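Local coordinates for proteasome protein (Corynebacterium glutamicum ATCC 13032, PDB 2P90) that is of unknown function but belongs to the PAC2 family and may have a proteasome-related role, at residues Val145-Pro150 with Pro202-Ala207; Tyr139-Thr144 with Gly196-Val201; Ala213-Leu218 with Ala233-Ala238; Asp165-Asp170 with Ser268-Tyr273; Val30-Tyr35 with Leu105-Pro110. All blocks are in the same frame, centred on the assembly; numbering follows the deposited sequence.

Contact 1: residues Val145-Pro150 with Pro202-Ala207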
# COMPACT_ATOMS: atom_id res chain seq x y z
N VAL B 145 20.38 18.98 12.18
CA VAL B 145 21.33 18.92 13.28
C VAL B 145 22.57 18.28 12.68
O VAL B 145 22.45 17.51 11.70
CB VAL B 145 20.81 18.08 14.50
CG1 VAL B 145 19.58 18.73 15.15
CG2 VAL B 145 20.55 16.60 14.14
N PRO B 146 23.76 18.62 13.21
CA PRO B 146 25.01 18.06 12.69
C PRO B 146 25.48 16.77 13.36
O PRO B 146 25.19 16.56 14.54
CB PRO B 146 26.03 19.18 12.96
CG PRO B 146 25.47 19.93 14.16
CD PRO B 146 24.00 19.61 14.29
N HIS B 147 26.25 15.95 12.65
CA HIS B 147 26.89 14.78 13.28
C HIS B 147 27.94 15.16 14.31
O HIS B 147 28.40 14.30 15.09
CB HIS B 147 27.50 13.81 12.22
CG HIS B 147 28.76 14.32 11.58
ND1 HIS B 147 28.75 15.13 10.47
CD2 HIS B 147 30.06 14.10 11.89
CE1 HIS B 147 30.00 15.40 10.12
NE2 HIS B 147 30.81 14.79 10.97
N THR B 148 28.32 16.44 14.31
CA THR B 148 29.41 16.96 15.16
C THR B 148 28.94 17.48 16.52
O THR B 148 29.71 18.07 17.27
CB THR B 148 30.19 18.09 14.43
OG1 THR B 148 29.26 19.03 13.91
CG2 THR B 148 31.06 17.52 13.24
N ARG B 149 27.66 17.26 16.84
CA ARG B 149 27.08 17.71 18.12
C ARG B 149 26.35 16.55 18.79
O ARG B 149 25.87 15.65 18.10
CB ARG B 149 26.13 18.89 17.87
CG ARG B 149 26.83 20.17 17.45
CD ARG B 149 27.64 20.71 18.63
NE ARG B 149 28.23 22.02 18.34
CZ ARG B 149 29.42 22.21 17.77
NH1 ARG B 149 30.20 21.19 17.39
NH2 ARG B 149 29.83 23.45 17.56
N PRO B 150 26.24 16.56 20.14
CA PRO B 150 25.52 15.45 20.82
C PRO B 150 24.12 15.22 20.23
O PRO B 150 23.49 16.17 19.74
CB PRO B 150 25.42 15.91 22.28
CG PRO B 150 26.51 16.97 22.46
CD PRO B 150 26.74 17.58 21.10
N PRO B 202 20.94 13.64 12.12
CA PRO B 202 21.30 14.51 10.99
C PRO B 202 20.61 14.00 9.75
O PRO B 202 20.69 12.82 9.46
CB PRO B 202 22.82 14.32 10.88
CG PRO B 202 23.24 13.96 12.23
CD PRO B 202 22.13 13.22 12.88
N HIS B 203 19.90 14.87 9.04
CA HIS B 203 19.09 14.43 7.91
C HIS B 203 19.95 13.77 6.84
O HIS B 203 19.50 12.83 6.18
CB HIS B 203 18.27 15.59 7.30
CG HIS B 203 19.11 16.64 6.66
ND1 HIS B 203 19.87 17.53 7.39
CD2 HIS B 203 19.35 16.92 5.36
CE1 HIS B 203 20.53 18.33 6.56
NE2 HIS B 203 20.24 17.97 5.33
N TYR B 204 21.19 14.25 6.68
CA TYR B 204 22.01 13.83 5.53
C TYR B 204 22.65 12.47 5.77
O TYR B 204 23.31 11.92 4.88
CB TYR B 204 23.08 14.89 5.22
CG TYR B 204 23.94 15.27 6.41
CD1 TYR B 204 23.50 16.24 7.32
CD2 TYR B 204 25.18 14.67 6.63
CE1 TYR B 204 24.26 16.60 8.41
CE2 TYR B 204 25.96 15.02 7.74
CZ TYR B 204 25.49 16.00 8.62
OH TYR B 204 26.23 16.37 9.73
N VAL B 205 22.44 11.94 6.98
CA VAL B 205 22.97 10.64 7.39
C VAL B 205 21.84 9.65 7.76
O VAL B 205 22.09 8.50 8.18
CB VAL B 205 23.98 10.85 8.55
CG1 VAL B 205 23.31 10.70 9.93
CG2 VAL B 205 25.15 9.93 8.38
N SER B 206 20.59 10.09 7.58
CA SER B 206 19.40 9.37 8.07
C SER B 206 19.11 8.02 7.40
O SER B 206 18.48 7.15 8.03
CB SER B 206 18.17 10.28 7.98
OG SER B 206 17.94 10.93 9.22
N ALA B 207 19.55 7.86 6.15
CA ALA B 207 19.35 6.62 5.39
C ALA B 207 20.26 5.46 5.78
O ALA B 207 19.98 4.34 5.42
CB ALA B 207 19.47 6.88 3.87
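Tyr-204 reaches across to His-147 with its hydroxyl. The two side chains cross at about a right angle. Tyr-204 OH lies at the edge of the imidazole, near its plane, and is 2.9 Å from His-147 ND1. This is a hydrogen bond in which either atom could be the donor. The same oxygen also accepts a bond from the backbone, His-147 N to Tyr-204 OH at 3.0 Å, with an N-H...O angle of 166°. One hydroxyl therefore grips both the main chain and the ring of His-147. His-147 CG stands between the backbone N and the carbonyl carbon (chi1 74°), on the side of Tyr-204. On one face the imidazole carries Thr-148 CG2.

Pro-202 packs beside this pair. Its CG lies 3.6 Å from His-147 N, and its CD lies 3.9 Å from Val-145 CG2. Val-145 O meets Pro-202 CA in a CA-H...O contact of 3.3 Å. The backbone on both sides is tightly bent. Pro-146 to Arg-149 form a type I beta turn, and residues 203-205 form a short 3-10 segment.

The contact joins the loop after strand 134-143 to the loop after strand 194-202, two neighbouring strands of the main sheet. Helix 232-250 meets His-147 through His-242, Leu-245 and Thr-249. Helix 253-276 lies against Pro-146 and Tyr-204, and its Asp-267 forms a salt bridge with Arg-149.

Contact 2: residues Tyr139-Thr144 with Gly196-Val201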
# COMPACT_ATOMS: atom_id res chain seq x y z
N TYR B 139 10.77 7.00 18.42
CA TYR B 139 10.70 7.62 17.09
C TYR B 139 12.11 8.11 16.77
O TYR B 139 12.82 8.51 17.68
CB TYR B 139 9.77 8.83 17.12
CG TYR B 139 8.39 8.52 17.63
CD1 TYR B 139 7.38 8.17 16.74
CD2 TYR B 139 8.08 8.59 19.01
CE1 TYR B 139 6.12 7.86 17.18
CE2 TYR B 139 6.79 8.29 19.47
CZ TYR B 139 5.83 7.92 18.53
OH TYR B 139 4.54 7.60 18.89
N ALA B 140 12.53 8.01 15.51
CA ALA B 140 13.78 8.64 15.06
C ALA B 140 13.45 9.53 13.86
O ALA B 140 12.94 9.04 12.81
CB ALA B 140 14.82 7.62 14.71
N ALA B 141 13.70 10.83 14.02
CA ALA B 141 13.37 11.80 12.96
C ALA B 141 14.60 12.38 12.33
O ALA B 141 15.54 12.70 13.04
CB ALA B 141 12.44 12.94 13.49
N PRO B 142 14.57 12.55 10.99
CA PRO B 142 15.69 13.24 10.36
C PRO B 142 15.57 14.72 10.69
O PRO B 142 14.48 15.29 10.53
CB PRO B 142 15.48 13.01 8.86
CG PRO B 142 13.99 12.69 8.70
CD PRO B 142 13.50 12.20 10.03
N MET B 143 16.65 15.33 11.17
CA MET B 143 16.60 16.76 11.55
C MET B 143 17.78 17.56 11.01
O MET B 143 18.80 17.00 10.56
CB MET B 143 16.49 16.95 13.08
CG MET B 143 15.21 16.40 13.74
SD MET B 143 13.59 17.07 13.21
CE MET B 143 12.63 16.56 14.63
N THR B 144 17.63 18.87 11.10
CA THR B 144 18.69 19.80 10.69
C THR B 144 19.58 20.01 11.91
O THR B 144 19.51 21.04 12.59
CB THR B 144 18.10 21.14 10.18
OG1 THR B 144 17.17 21.63 11.13
CG2 THR B 144 17.38 20.95 8.85
N GLY B 196 6.27 9.72 24.27
CA GLY B 196 6.94 9.41 23.02
C GLY B 196 8.27 10.14 22.98
O GLY B 196 8.32 11.36 23.16
N TYR B 197 9.35 9.37 22.79
CA TYR B 197 10.71 9.92 22.66
C TYR B 197 11.18 9.91 21.21
O TYR B 197 11.25 8.87 20.55
CB TYR B 197 11.74 9.18 23.51
CG TYR B 197 11.50 9.13 25.01
CD1 TYR B 197 10.56 9.97 25.65
CD2 TYR B 197 12.25 8.26 25.80
CE1 TYR B 197 10.37 9.91 27.06
CE2 TYR B 197 12.08 8.20 27.21
CZ TYR B 197 11.14 9.03 27.81
OH TYR B 197 10.97 8.92 29.17
N THR B 198 11.52 11.07 20.71
CA THR B 198 12.11 11.19 19.41
C THR B 198 13.59 11.61 19.52
O THR B 198 13.93 12.61 20.15
CB THR B 198 11.33 12.25 18.60
OG1 THR B 198 9.93 11.97 18.70
CG2 THR B 198 11.76 12.27 17.14
N VAL B 199 14.45 10.85 18.88
CA VAL B 199 15.85 11.19 18.79
C VAL B 199 16.01 11.92 17.45
O VAL B 199 15.33 11.59 16.47
CB VAL B 199 16.72 9.90 18.92
CG1 VAL B 199 16.50 8.95 17.72
CG2 VAL B 199 18.19 10.22 19.09
N HIS B 200 16.89 12.93 17.41
CA HIS B 200 17.08 13.76 16.23
C HIS B 200 18.32 13.32 15.51
O HIS B 200 19.39 13.28 16.11
CB HIS B 200 17.24 15.23 16.63
CG HIS B 200 16.01 15.81 17.25
ND1 HIS B 200 15.68 17.14 17.14
CD2 HIS B 200 15.01 15.23 17.95
CE1 HIS B 200 14.54 17.37 17.77
NE2 HIS B 200 14.11 16.22 18.27
N VAL B 201 18.19 12.98 14.23
CA VAL B 201 19.29 12.39 13.49
C VAL B 201 19.63 13.35 12.35
O VAL B 201 18.70 13.84 11.71
CB VAL B 201 18.87 10.99 12.95
CG1 VAL B 201 19.98 10.34 12.10
CG2 VAL B 201 18.38 10.06 14.11
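Tyr-139 to Met-143 pair with Gly-196 to Val-201 as parallel strands through five backbone hydrogen bonds. The donors and acceptors run Tyr-139 N to Tyr-197 O, Val-199 N to Tyr-139 O, Ala-141 N to Val-199 O, Val-201 N to Ala-141 O, and Met-143 N to Val-201 O. The bond from Ala-141 N to Val-199 O is 3.0 Å and almost straight at 168°. Met-143 N to Val-201 O is short, at 2.6 Å. The strand directions differ by 33°, as in a twisted sheet.

CH-pi contact marks the far end. Met-143 CE sits over one face of the His-200 ring, 3.9 Å from its centroid. The bend at chi2 (-61°) turns Met-143 SD back toward that ring, and CG lies 3.5 Å from His-200 ND1.

Apolar contacts fill the rest. Ala-140 CB meets Val-199 CG1 at 3.7 Å on one face of the sheet. Ala-141 CB meets Thr-198 CG2 at 3.8 Å on the other. Gly-196 has no side chain, and its CA lies at the edge of the Tyr-139 ring, 3.7 Å from CE2.

Helix 211-225 covers the face of Val-199 and Val-201 through Ala-213 and Leu-217. Strand 153-157 flanks strand 194-202 on its other side, where Thr-154 bonds His-200 NE2. Tyr-139 OH bonds Ser-180 and Glu-184 of helix 179-189.

Contact 3: residues Ala213-Leu218 with Ala233-Ala238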
# COMPACT_ATOMS: atom_id res chain seq x y z
N ALA B 213 22.28 7.60 17.79
CA ALA B 213 20.85 7.82 18.03
C ALA B 213 20.22 6.62 18.76
O ALA B 213 19.44 6.80 19.68
CB ALA B 213 20.16 8.12 16.75
N THR B 214 20.58 5.41 18.36
CA THR B 214 20.16 4.21 19.08
C THR B 214 20.58 4.34 20.54
O THR B 214 19.73 4.28 21.43
CB THR B 214 20.81 2.96 18.45
OG1 THR B 214 20.58 2.99 17.04
CG2 THR B 214 20.27 1.64 19.08
N LEU B 215 21.88 4.59 20.75
CA LEU B 215 22.46 4.86 22.08
C LEU B 215 21.68 5.89 22.88
O LEU B 215 21.29 5.64 24.02
CB LEU B 215 23.93 5.32 21.92
CG LEU B 215 24.84 5.42 23.16
CD1 LEU B 215 24.95 4.10 23.97
CD2 LEU B 215 26.23 5.86 22.75
N LYS B 216 21.43 7.03 22.26
CA LYS B 216 20.64 8.07 22.89
C LYS B 216 19.25 7.57 23.29
O LYS B 216 18.83 7.80 24.43
CB LYS B 216 20.57 9.32 22.00
CG LYS B 216 20.10 10.57 22.73
CD LYS B 216 20.94 10.83 23.99
CE LYS B 216 20.09 11.44 25.12
NZ LYS B 216 20.01 12.93 25.03
N LEU B 217 18.52 6.91 22.38
CA LEU B 217 17.19 6.37 22.74
C LEU B 217 17.30 5.40 23.92
O LEU B 217 16.51 5.46 24.84
CB LEU B 217 16.48 5.68 21.56
CG LEU B 217 15.83 6.49 20.45
CD1 LEU B 217 15.43 5.55 19.31
CD2 LEU B 217 14.63 7.32 20.93
N LEU B 218 18.30 4.52 23.88
CA LEU B 218 18.44 3.53 24.92
C LEU B 218 18.78 4.15 26.30
O LEU B 218 18.19 3.77 27.32
CB LEU B 218 19.44 2.45 24.49
CG LEU B 218 18.98 1.47 23.40
CD1 LEU B 218 20.03 0.40 23.16
CD2 LEU B 218 17.64 0.82 23.77
N ALA B 233 28.89 -1.78 23.09
CA ALA B 233 29.08 -2.08 21.66
C ALA B 233 28.51 -0.98 20.74
O ALA B 233 28.98 -0.79 19.61
CB ALA B 233 28.52 -3.44 21.30
N LEU B 234 27.51 -0.26 21.26
CA LEU B 234 26.89 0.85 20.55
C LEU B 234 27.76 2.11 20.58
O LEU B 234 27.67 2.96 19.68
CB LEU B 234 25.53 1.19 21.16
CG LEU B 234 24.28 0.40 20.80
CD1 LEU B 234 23.18 0.90 21.68
CD2 LEU B 234 23.93 0.57 19.31
N GLU B 235 28.55 2.23 21.64
CA GLU B 235 29.52 3.31 21.79
C GLU B 235 30.66 3.15 20.79
O GLU B 235 31.01 4.10 20.07
CB GLU B 235 30.03 3.37 23.23
CG GLU B 235 29.07 4.13 24.14
CD GLU B 235 29.23 3.82 25.62
OE1 GLU B 235 29.58 2.67 25.98
OE2 GLU B 235 28.98 4.75 26.44
N ARG B 236 31.17 1.94 20.71
CA ARG B 236 32.16 1.58 19.73
C ARG B 236 31.67 1.88 18.31
O ARG B 236 32.36 2.55 17.53
CB ARG B 236 32.51 0.09 19.90
CG ARG B 236 33.63 -0.38 18.99
CD ARG B 236 33.24 -1.63 18.22
NE ARG B 236 34.12 -1.83 17.07
CZ ARG B 236 33.73 -1.80 15.79
NH1 ARG B 236 32.45 -1.60 15.48
NH2 ARG B 236 34.63 -2.00 14.83
N ASP B 237 30.47 1.38 17.98
CA ASP B 237 29.81 1.61 16.69
C ASP B 237 29.65 3.08 16.29
O ASP B 237 29.78 3.41 15.11
CB ASP B 237 28.41 0.99 16.66
CG ASP B 237 28.42 -0.54 16.63
OD1 ASP B 237 29.51 -1.17 16.61
OD2 ASP B 237 27.31 -1.12 16.65
N ALA B 238 29.32 3.92 17.28
CA ALA B 238 29.06 5.35 17.08
C ALA B 238 30.35 6.07 16.74
O ALA B 238 30.37 6.90 15.83
CB ALA B 238 28.45 5.95 18.31
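Leu-234 points at the helix of Leu-215 with CG anti to its own carbonyl carbon (chi1 -81°). Leu-215 takes the other course, with CG anti to the backbone N (chi1 -169°). The two leucines slide past each other in opposite directions, and Leu-215 CD1 lies 4.1 Å from Leu-234 CB.

The branched end of Leu-234 enters between Thr-214 and Leu-218, which are one turn apart on their helix. Leu-234 CD1 touches Leu-218 CD1 at 3.5 Å. Leu-234 CD2 touches Thr-214 CG2 at 3.8 Å. Both partners cross Leu-234 at about a right angle.

These segments belong to helices 211-225 and 232-250, which follow each other in the chain and form a helical hairpin. They run roughly antiparallel, with 147° between their directions, and the segment axes are 9.5 Å apart. Leu-231, in the connecting loop, also packs on Leu-215 and Leu-218. Another side of helix 211-225 meets the sheet, where Ala-213 and Leu-217 lie on Val-199. Helix 232-250 thus packs on a helix that itself covers strand 194-202. Helix 41-52 adjoins the pair and touches Thr-214 and Leu-218.

No hydrogen bond spans the two segments. At the margin, the aliphatic part of Glu-235 continues the apolar surface: its CG lies 3.6 Å from Leu-215 CD2, and the two side chains cross at about a right angle.

Contact 4: residues Asp165-Asp170 with Ser268-Tyr273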
# COMPACT_ATOMS: atom_id res chain seq x y z
N ASP B 165 17.36 14.69 30.67
CA ASP B 165 17.94 15.36 29.51
C ASP B 165 17.08 15.20 28.26
O ASP B 165 16.95 14.10 27.70
CB ASP B 165 19.36 14.87 29.26
CG ASP B 165 20.01 15.56 28.07
OD1 ASP B 165 19.83 16.79 27.92
OD2 ASP B 165 20.68 14.86 27.28
N GLN B 166 16.52 16.31 27.81
CA GLN B 166 15.59 16.33 26.69
C GLN B 166 15.36 17.78 26.29
O GLN B 166 14.62 18.51 26.96
CB GLN B 166 14.29 15.64 27.09
CG GLN B 166 13.02 16.35 26.67
CD GLN B 166 12.04 16.55 27.82
OE1 GLN B 166 10.83 16.56 27.61
NE2 GLN B 166 12.56 16.70 29.04
N VAL B 167 16.02 18.18 25.20
CA VAL B 167 16.02 19.56 24.70
C VAL B 167 14.71 19.88 23.95
O VAL B 167 14.71 20.52 22.89
CB VAL B 167 17.35 19.83 23.88
CG1 VAL B 167 17.25 21.05 22.97
CG2 VAL B 167 18.58 19.98 24.83
N SER B 168 13.59 19.46 24.56
CA SER B 168 12.26 19.42 23.92
C SER B 168 11.45 20.72 23.99
O SER B 168 10.28 20.70 24.42
CB SER B 168 11.44 18.29 24.51
OG SER B 168 11.03 18.63 25.81
N LEU B 169 12.06 21.82 23.58
CA LEU B 169 11.39 23.12 23.50
C LEU B 169 10.45 23.05 22.29
O LEU B 169 10.89 23.17 21.13
CB LEU B 169 12.42 24.26 23.37
CG LEU B 169 12.17 25.71 23.86
CD1 LEU B 169 11.42 25.80 25.21
CD2 LEU B 169 13.51 26.49 23.93
N ASP B 170 9.16 22.85 22.58
CA ASP B 170 8.20 22.52 21.55
C ASP B 170 7.06 23.54 21.43
O ASP B 170 6.85 24.38 22.31
CB ASP B 170 7.66 21.09 21.79
CG ASP B 170 8.37 20.00 20.93
OD1 ASP B 170 9.60 20.08 20.67
OD2 ASP B 170 7.67 19.02 20.56
N SER B 268 23.09 27.89 19.00
CA SER B 268 22.16 28.96 19.19
C SER B 268 20.89 28.48 19.91
O SER B 268 20.43 29.13 20.87
CB SER B 268 21.82 29.56 17.84
OG SER B 268 21.21 30.80 18.02
N GLU B 269 20.31 27.35 19.44
CA GLU B 269 19.07 26.83 20.02
C GLU B 269 19.34 26.29 21.44
O GLU B 269 18.51 26.43 22.34
CB GLU B 269 18.41 25.80 19.10
CG GLU B 269 16.87 25.51 19.32
CD GLU B 269 16.02 26.55 20.19
OE1 GLU B 269 15.46 27.55 19.62
OE2 GLU B 269 15.85 26.31 21.44
N LEU B 270 20.53 25.73 21.63
CA LEU B 270 20.95 25.28 22.95
C LEU B 270 21.03 26.45 23.94
O LEU B 270 20.62 26.31 25.10
CB LEU B 270 22.27 24.53 22.87
CG LEU B 270 22.84 23.96 24.16
CD1 LEU B 270 21.92 22.89 24.72
CD2 LEU B 270 24.28 23.43 23.92
N GLU B 271 21.54 27.60 23.50
CA GLU B 271 21.47 28.84 24.29
C GLU B 271 20.03 29.21 24.62
O GLU B 271 19.70 29.41 25.76
CB GLU B 271 22.14 30.00 23.57
CG GLU B 271 23.63 29.80 23.42
CD GLU B 271 24.36 30.99 22.79
OE1 GLU B 271 24.01 32.17 23.09
OE2 GLU B 271 25.33 30.74 22.04
N ARG B 272 19.17 29.25 23.62
CA ARG B 272 17.80 29.62 23.92
C ARG B 272 17.18 28.68 24.95
O ARG B 272 16.50 29.13 25.88
CB ARG B 272 16.97 29.76 22.64
CG ARG B 272 17.34 31.02 21.87
CD ARG B 272 16.50 31.28 20.63
NE ARG B 272 16.82 30.32 19.58
CZ ARG B 272 17.90 30.34 18.78
NH1 ARG B 272 18.81 31.29 18.87
NH2 ARG B 272 18.06 29.37 17.88
N TYR B 273 17.49 27.39 24.81
CA TYR B 273 16.94 26.35 25.68
C TYR B 273 17.34 26.48 27.15
O TYR B 273 16.49 26.37 28.03
CB TYR B 273 17.26 24.93 25.14
CG TYR B 273 16.40 23.90 25.85
CD1 TYR B 273 15.08 23.71 25.46
CD2 TYR B 273 16.89 23.18 26.95
CE1 TYR B 273 14.26 22.81 26.10
CE2 TYR B 273 16.06 22.26 27.63
CZ TYR B 273 14.74 22.09 27.20
OH TYR B 273 13.88 21.19 27.83
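An inverse gamma turn centred on Ser-168 packs Val-167 and Leu-169 against Tyr-273 of the C-terminal helix 253-276. The turn lies in the loop between strands 153-157 and 173-175. Its own bond, Leu-169 N to Val-167 O, is weak at 3.0 Å. Just before it, Ser-168 N bonds Gln-166 O. The side chains add a link here, since Ser-168 OG donates to Gln-166 OE1 at 2.8 Å from above the amide plane.

The Tyr-273 ring is the main surface of the contact. Its CG is anti to the backbone N (chi1 -166°), and the ring lies against the loop. Val-167 CA sits over one ring face, 3.9 Å from the centroid and 16° off the ring normal, a CH-pi contact. Leu-169 comes to the ring edge instead. Its CB lies near the ring plane, 3.4 Å from Tyr-273 CD1, and the two side chains slide past each other in opposite directions. Gln-166 O is 2.9 Å from Tyr-273 OH.

This is a surface contact far from the centre of the chain. The Tyr-273 ring also stacks with His-277. Ser-168 O receives a weak hydrogen bond from Asn-81 of the second subunit, and Asp-165 makes a salt bridge with Lys-216.

Glu-269 has a split role. Its OE1 pairs with Arg-272 NE in a salt bridge of 3.1 Å within the helix, while OE2 rests 3.4 Å from Leu-169 CD2.

Contact 5: residues Val30-Tyr35 with Leu105-Pro110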
# COMPACT_ATOMS: atom_id res chain seq x y z
N VAL B 30 7.74 0.70 23.32
CA VAL B 30 7.13 0.45 22.07
C VAL B 30 8.15 0.91 21.00
O VAL B 30 8.45 2.10 20.86
CB VAL B 30 5.74 1.17 21.95
CG1 VAL B 30 5.22 1.12 20.52
CG2 VAL B 30 4.71 0.57 22.92
N ALA B 31 8.68 -0.09 20.27
CA ALA B 31 9.64 0.12 19.18
C ALA B 31 9.10 -0.47 17.85
O ALA B 31 9.44 -1.61 17.50
CB ALA B 31 10.97 -0.54 19.54
N LEU B 32 8.31 0.32 17.11
CA LEU B 32 7.68 -0.17 15.85
C LEU B 32 8.39 0.37 14.64
O LEU B 32 8.51 1.59 14.49
CB LEU B 32 6.17 0.20 15.75
CG LEU B 32 5.25 -0.22 16.89
CD1 LEU B 32 3.80 0.29 16.63
CD2 LEU B 32 5.28 -1.76 17.16
N GLN B 33 8.83 -0.54 13.78
CA GLN B 33 9.59 -0.18 12.60
C GLN B 33 8.59 0.12 11.45
O GLN B 33 7.56 -0.54 11.32
CB GLN B 33 10.56 -1.33 12.30
CG GLN B 33 11.61 -1.07 11.21
CD GLN B 33 12.34 -2.38 10.72
OE1 GLN B 33 12.38 -3.40 11.45
NE2 GLN B 33 12.93 -2.35 9.51
N GLY B 34 8.84 1.16 10.68
CA GLY B 34 8.01 1.48 9.53
C GLY B 34 7.49 2.91 9.46
O GLY B 34 6.93 3.33 8.44
N TYR B 35 7.72 3.66 10.53
CA TYR B 35 7.22 5.02 10.62
C TYR B 35 8.33 6.06 10.71
O TYR B 35 8.49 6.89 9.80
CB TYR B 35 6.25 5.16 11.79
CG TYR B 35 5.80 6.57 12.01
CD1 TYR B 35 5.18 7.30 10.98
CD2 TYR B 35 6.02 7.21 13.23
CE1 TYR B 35 4.76 8.60 11.15
CE2 TYR B 35 5.62 8.55 13.41
CZ TYR B 35 4.98 9.22 12.37
OH TYR B 35 4.56 10.53 12.54
N LEU B 105 9.04 -4.46 29.74
CA LEU B 105 8.27 -4.96 28.62
C LEU B 105 8.64 -4.24 27.32
O LEU B 105 8.84 -3.02 27.27
CB LEU B 105 6.79 -4.82 28.92
CG LEU B 105 6.09 -6.05 29.44
CD1 LEU B 105 6.86 -6.85 30.46
CD2 LEU B 105 4.66 -5.71 29.93
N MET B 106 8.71 -5.02 26.27
CA MET B 106 8.97 -4.48 24.96
C MET B 106 7.96 -5.01 23.90
O MET B 106 7.73 -6.22 23.75
CB MET B 106 10.43 -4.76 24.57
CG MET B 106 10.80 -4.19 23.22
SD MET B 106 12.58 -3.96 22.98
CE MET B 106 12.53 -2.21 22.88
N LEU B 107 7.34 -4.06 23.21
CA LEU B 107 6.55 -4.36 22.04
C LEU B 107 7.34 -3.88 20.83
O LEU B 107 7.56 -2.69 20.63
CB LEU B 107 5.18 -3.69 22.08
CG LEU B 107 4.30 -3.88 20.84
CD1 LEU B 107 3.84 -5.34 20.73
CD2 LEU B 107 3.11 -2.92 20.90
N SER B 108 7.80 -4.84 20.04
CA SER B 108 8.61 -4.49 18.92
C SER B 108 8.29 -5.37 17.72
O SER B 108 7.79 -6.45 17.86
CB SER B 108 10.08 -4.57 19.30
OG SER B 108 10.48 -5.90 19.54
N GLY B 109 8.63 -4.87 16.55
CA GLY B 109 8.39 -5.58 15.29
C GLY B 109 7.82 -4.53 14.36
O GLY B 109 7.94 -3.35 14.66
N PRO B 110 7.21 -4.94 13.22
CA PRO B 110 6.71 -3.95 12.25
C PRO B 110 5.51 -3.13 12.74
O PRO B 110 4.58 -3.70 13.36
CB PRO B 110 6.24 -4.84 11.10
CG PRO B 110 5.91 -6.17 11.77
CD PRO B 110 7.00 -6.32 12.74
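Leu-107 O accepts the shortest polar bond of this contact, from Ala-31 N at 2.9 Å with an N-H...O angle of 167°. The same oxygen also receives a CA-H...O contact from Val-30 CA at 3.5 Å. Gly-109 O is met in a similar way two residues on. Gln-33 N donates to it at 3.1 Å, and Leu-32 CA lies 3.4 Å from it. Between these two oxygens, Gly-109 N to Ala-31 O is a weak bond of 3.5 Å.

The chain turns a corner at Gly-109. Its backbone angles would jam a CB against the carbonyl O of Ser-108. This corner still leaves Gly-109 O directed at strand 27-33.

Side chains pack on both faces of the pair. On one face Leu-32 CD2 and Val-30 CG2 approach the Leu-107 side chain, with Val-30 CG2 to Leu-107 CD2 at 4.3 Å. On the other, Ala-31 CB lies 4.1 Å from Ser-108 CB. The bend at chi3 (-114°) brings Met-106 CE to 4.0 Å from Ala-31 CB.

Helix 41-52 covers the Ala-31 and Ser-108 face, where Ser-46 touches both Met-106 and Ser-108. On its other edge strand 27-33 bonds strand 134-143. The arrangement is the buried parallel core of a mixed sheet flanked by helices, as in an alpha/beta fold.

In the fold
Contacts 2 and 5 belong to one sheet. Contact 5 pairs strands 103-108 and 27-33, contact 2 pairs 134-143 and 194-202, and strands 27-33 and 134-143 are neighbours. Both rest on backbone hydrogen bonds. Contact 1 continues directly from the strand ends of contact 2, but a tyrosine hydroxyl and a histidine replace the regular bonding. Contact 3 is wholly apolar across its segments, and its helix 211-225 packs on Val-199 and Val-201 of contact 2. Contacts 1, 3 and 5 are buried and contact 2 partly so. Contact 4 lies at the surface. It reaches contact 3 through the Lys-216 and Asp-165 salt bridge. Contacts 4 and 5 both touch the second subunit.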